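Local atomic coordinates of extracellular solute-binding protein, family 1 (Bifidobacterium longum subsp. infantis, PDB entry 6FTH), a protein that probably binds human milk oligosaccharides outside the cell and delivers them to an ABC transporter for import. Residues 202-207 and 269-274. Sequence-based numbering, arbitrary orientation.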
loop_
_atom_site.group_PDB
_atom_site.type_symbol
_atom_site.label_atom_id
_atom_site.label_comp_id
_atom_site.label_asym_id
_atom_site.label_seq_id
_atom_site.Cartn_x
_atom_site.Cartn_y
_atom_site.Cartn_z
ATOM N N ARG A 202 -6.120 14.548 -3.493
ATOM C CA ARG A 202 -4.873 14.826 -2.797
ATOM C C ARG A 202 -3.902 15.579 -3.688
ATOM O O ARG A 202 -3.900 15.426 -4.912
ATOM C CB ARG A 202 -4.176 13.513 -2.442
ATOM C CG ARG A 202 -4.779 12.779 -1.254
ATOM C CD ARG A 202 -3.965 11.527 -0.900
ATOM N NE ARG A 202 -4.102 11.195 0.525
ATOM C CZ ARG A 202 -3.344 10.323 1.183
ATOM N NH1 ARG A 202 -2.386 9.647 0.556
ATOM N NH2 ARG A 202 -3.544 10.131 2.481
ATOM N N LYS A 203 -3.032 16.362 -3.050
ATOM C CA LYS A 203 -1.944 16.989 -3.768
ATOM C C LYS A 203 -0.971 15.915 -4.243
ATOM O O LYS A 203 -1.033 14.765 -3.820
ATOM C CB LYS A 203 -1.216 17.996 -2.864
ATOM C CG LYS A 203 -0.405 17.372 -1.730
ATOM C CD LYS A 203 0.364 18.448 -0.924
ATOM C CE LYS A 203 1.516 19.057 -1.685
ATOM N NZ LYS A 203 2.617 18.066 -1.921
ATOM N N LEU A 204 -0.040 16.316 -5.095
ATOM C CA LEU A 204 0.954 15.397 -5.613
ATOM C C LEU A 204 2.159 15.290 -4.677
ATOM O O LEU A 204 2.336 16.080 -3.744
ATOM C CB LEU A 204 1.377 15.820 -7.021
ATOM C CG LEU A 204 0.263 16.036 -8.028
ATOM C CD1 LEU A 204 0.828 16.405 -9.369
ATOM C CD2 LEU A 204 -0.634 14.805 -8.166
ATOM N N ASP A 205 2.980 14.271 -4.932
ATOM C CA ASP A 205 4.214 13.989 -4.204
ATOM C C ASP A 205 5.240 13.605 -5.266
ATOM O O ASP A 205 5.000 13.778 -6.465
ATOM C CB ASP A 205 3.981 12.914 -3.132
ATOM C CG ASP A 205 4.965 12.999 -1.951
ATOM O OD1 ASP A 205 6.157 13.283 -2.160
ATOM O OD2 ASP A 205 4.532 12.748 -0.803
ATOM N N SER A 206 6.383 13.089 -4.830
ATOM C CA SER A 206 7.440 12.712 -5.763
ATOM C C SER A 206 7.212 11.344 -6.388
ATOM O O SER A 206 8.012 10.903 -7.220
ATOM C CB SER A 206 8.788 12.733 -5.045
ATOM O OG SER A 206 8.756 11.854 -3.947
ATOM N N TYR A 207 6.148 10.673 -5.982
ATOM C CA TYR A 207 5.679 9.420 -6.541
ATOM C C TYR A 207 4.162 9.482 -6.479
ATOM O O TYR A 207 3.607 10.323 -5.767
ATOM C CB TYR A 207 6.161 8.234 -5.697
ATOM C CG TYR A 207 5.663 8.252 -4.259
ATOM C CD1 TYR A 207 6.188 9.147 -3.330
ATOM C CD2 TYR A 207 4.663 7.392 -3.838
ATOM C CE1 TYR A 207 5.729 9.165 -2.029
ATOM C CE2 TYR A 207 4.194 7.406 -2.544
ATOM C CZ TYR A 207 4.729 8.289 -1.647
ATOM O OH TYR A 207 4.245 8.294 -0.362
ATOM N N ALA A 269 -9.852 24.749 -5.676
ATOM C CA ALA A 269 -8.818 25.442 -6.436
ATOM C C ALA A 269 -7.440 25.292 -5.800
ATOM O O ALA A 269 -6.435 25.314 -6.513
ATOM C CB ALA A 269 -9.177 26.925 -6.565
ATOM N N ASP A 270 -7.363 25.120 -4.478
ATOM C CA ASP A 270 -6.083 24.968 -3.794
ATOM C C ASP A 270 -5.730 23.510 -3.517
ATOM O O ASP A 270 -4.938 23.224 -2.612
ATOM C CB ASP A 270 -6.059 25.803 -2.508
ATOM C CG ASP A 270 -7.084 25.370 -1.496
ATOM O OD1 ASP A 270 -8.042 24.671 -1.867
ATOM O OD2 ASP A 270 -6.939 25.758 -0.307
ATOM N N TRP A 271 -6.286 22.580 -4.299
ATOM C CA TRP A 271 -6.024 21.156 -4.069
ATOM C C TRP A 271 -4.528 20.858 -4.046
ATOM O O TRP A 271 -4.080 19.969 -3.316
ATOM C CB TRP A 271 -6.683 20.317 -5.181
ATOM C CG TRP A 271 -5.964 20.498 -6.461
ATOM C CD1 TRP A 271 -6.118 21.518 -7.341
ATOM C CD2 TRP A 271 -4.912 19.669 -6.982
ATOM N NE1 TRP A 271 -5.222 21.396 -8.377
ATOM C CE2 TRP A 271 -4.471 20.267 -8.178
ATOM C CE3 TRP A 271 -4.292 18.497 -6.544
ATOM C CZ2 TRP A 271 -3.444 19.717 -8.950
ATOM C CZ3 TRP A 271 -3.269 17.952 -7.323
ATOM C CH2 TRP A 271 -2.860 18.560 -8.490
ATOM N N ALA A 272 -3.737 21.589 -4.835
ATOM C CA ALA A 272 -2.331 21.248 -5.016
ATOM C C ALA A 272 -1.461 21.599 -3.819
ATOM O O ALA A 272 -0.322 21.115 -3.741
ATOM C CB ALA A 272 -1.772 21.960 -6.255
ATOM N N THR A 273 -1.954 22.422 -2.894
ATOM C CA THR A 273 -1.172 22.828 -1.735
ATOM C C THR A 273 -1.742 22.338 -0.417
ATOM O O THR A 273 -1.077 22.492 0.617
ATOM C CB THR A 273 -1.004 24.362 -1.689
ATOM O OG1 THR A 273 -2.279 25.013 -1.785
ATOM C CG2 THR A 273 -0.103 24.831 -2.823
ATOM N N LYS A 274 -2.923 21.729 -0.426
ATOM C CA LYS A 274 -3.542 21.238 0.799
ATOM C C LYS A 274 -2.763 20.035 1.316
ATOM O O LYS A 274 -2.383 19.153 0.547
ATOM C CB LYS A 274 -4.982 20.801 0.493
ATOM C CG LYS A 274 -5.941 21.934 0.164
ATOM C CD LYS A 274 -6.776 22.343 1.394
ATOM C CE LYS A 274 -7.882 21.328 1.703
ATOM N NZ LYS A 274 -8.959 21.331 0.653
HETATM O O HOH W 1 -3.854 17.033 -0.305
HETATM O O HOH W 2 0.639 19.069 -5.778
#
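Lys-203 lays its aliphatic chain alongside the carbonyl oxygens of Trp-271, Ala-272 and Lys-274. Its CB sits 3.4 Å from Ala-272 O, and its CD comes to 3.2 Å from Lys-274 O, so the methylenes, not the ammonium, meet these three oxygens. With CG lodged between the backbone N and the carbonyl carbon (chi1 70°), the chain starts out along the other loop, then bends at its last two torsions and turns NZ back to Leu-204 O, a 2.7 Å hydrogen bond almost in line with the C=O. Two waters join the backbones: one accepts from Lys-203 N and donates to Lys-274 O, the other links Leu-204 N to Ala-272 O in the same sense. An alanine in place of Lys-203 would probably leave Leu-204 O without its ammonium partner and open a gap beside the carbonyls of Ala-272 and Lys-274. The Trp-271 indole meets the 202-207 loop edge-on. Arg-202 O lies in the ring plane, 3.5 Å from CE3, buried and without a hydrogen-bond partner in the model. Leu-204 CG packs near the same plane, 4.0 Å from CH2, while the Ala-272 methyl lies over the centre of one indole face. In one lobe of this two-lobed solute-binding protein, the contact ties the loop leaving strand 197-199, an outermost strand of a mixed sheet, to the loop between helices 249-263 and 276-284. Both rest on helix 457-484: Leu-204 touches Thr-478 and Ala-479, Trp-271 packs on Met-482 and its NE1 hydrogen-bonds to Ser-483 OG; on helix 276-284, Asp-282 takes the Lys-274 ammonium in a salt bridge.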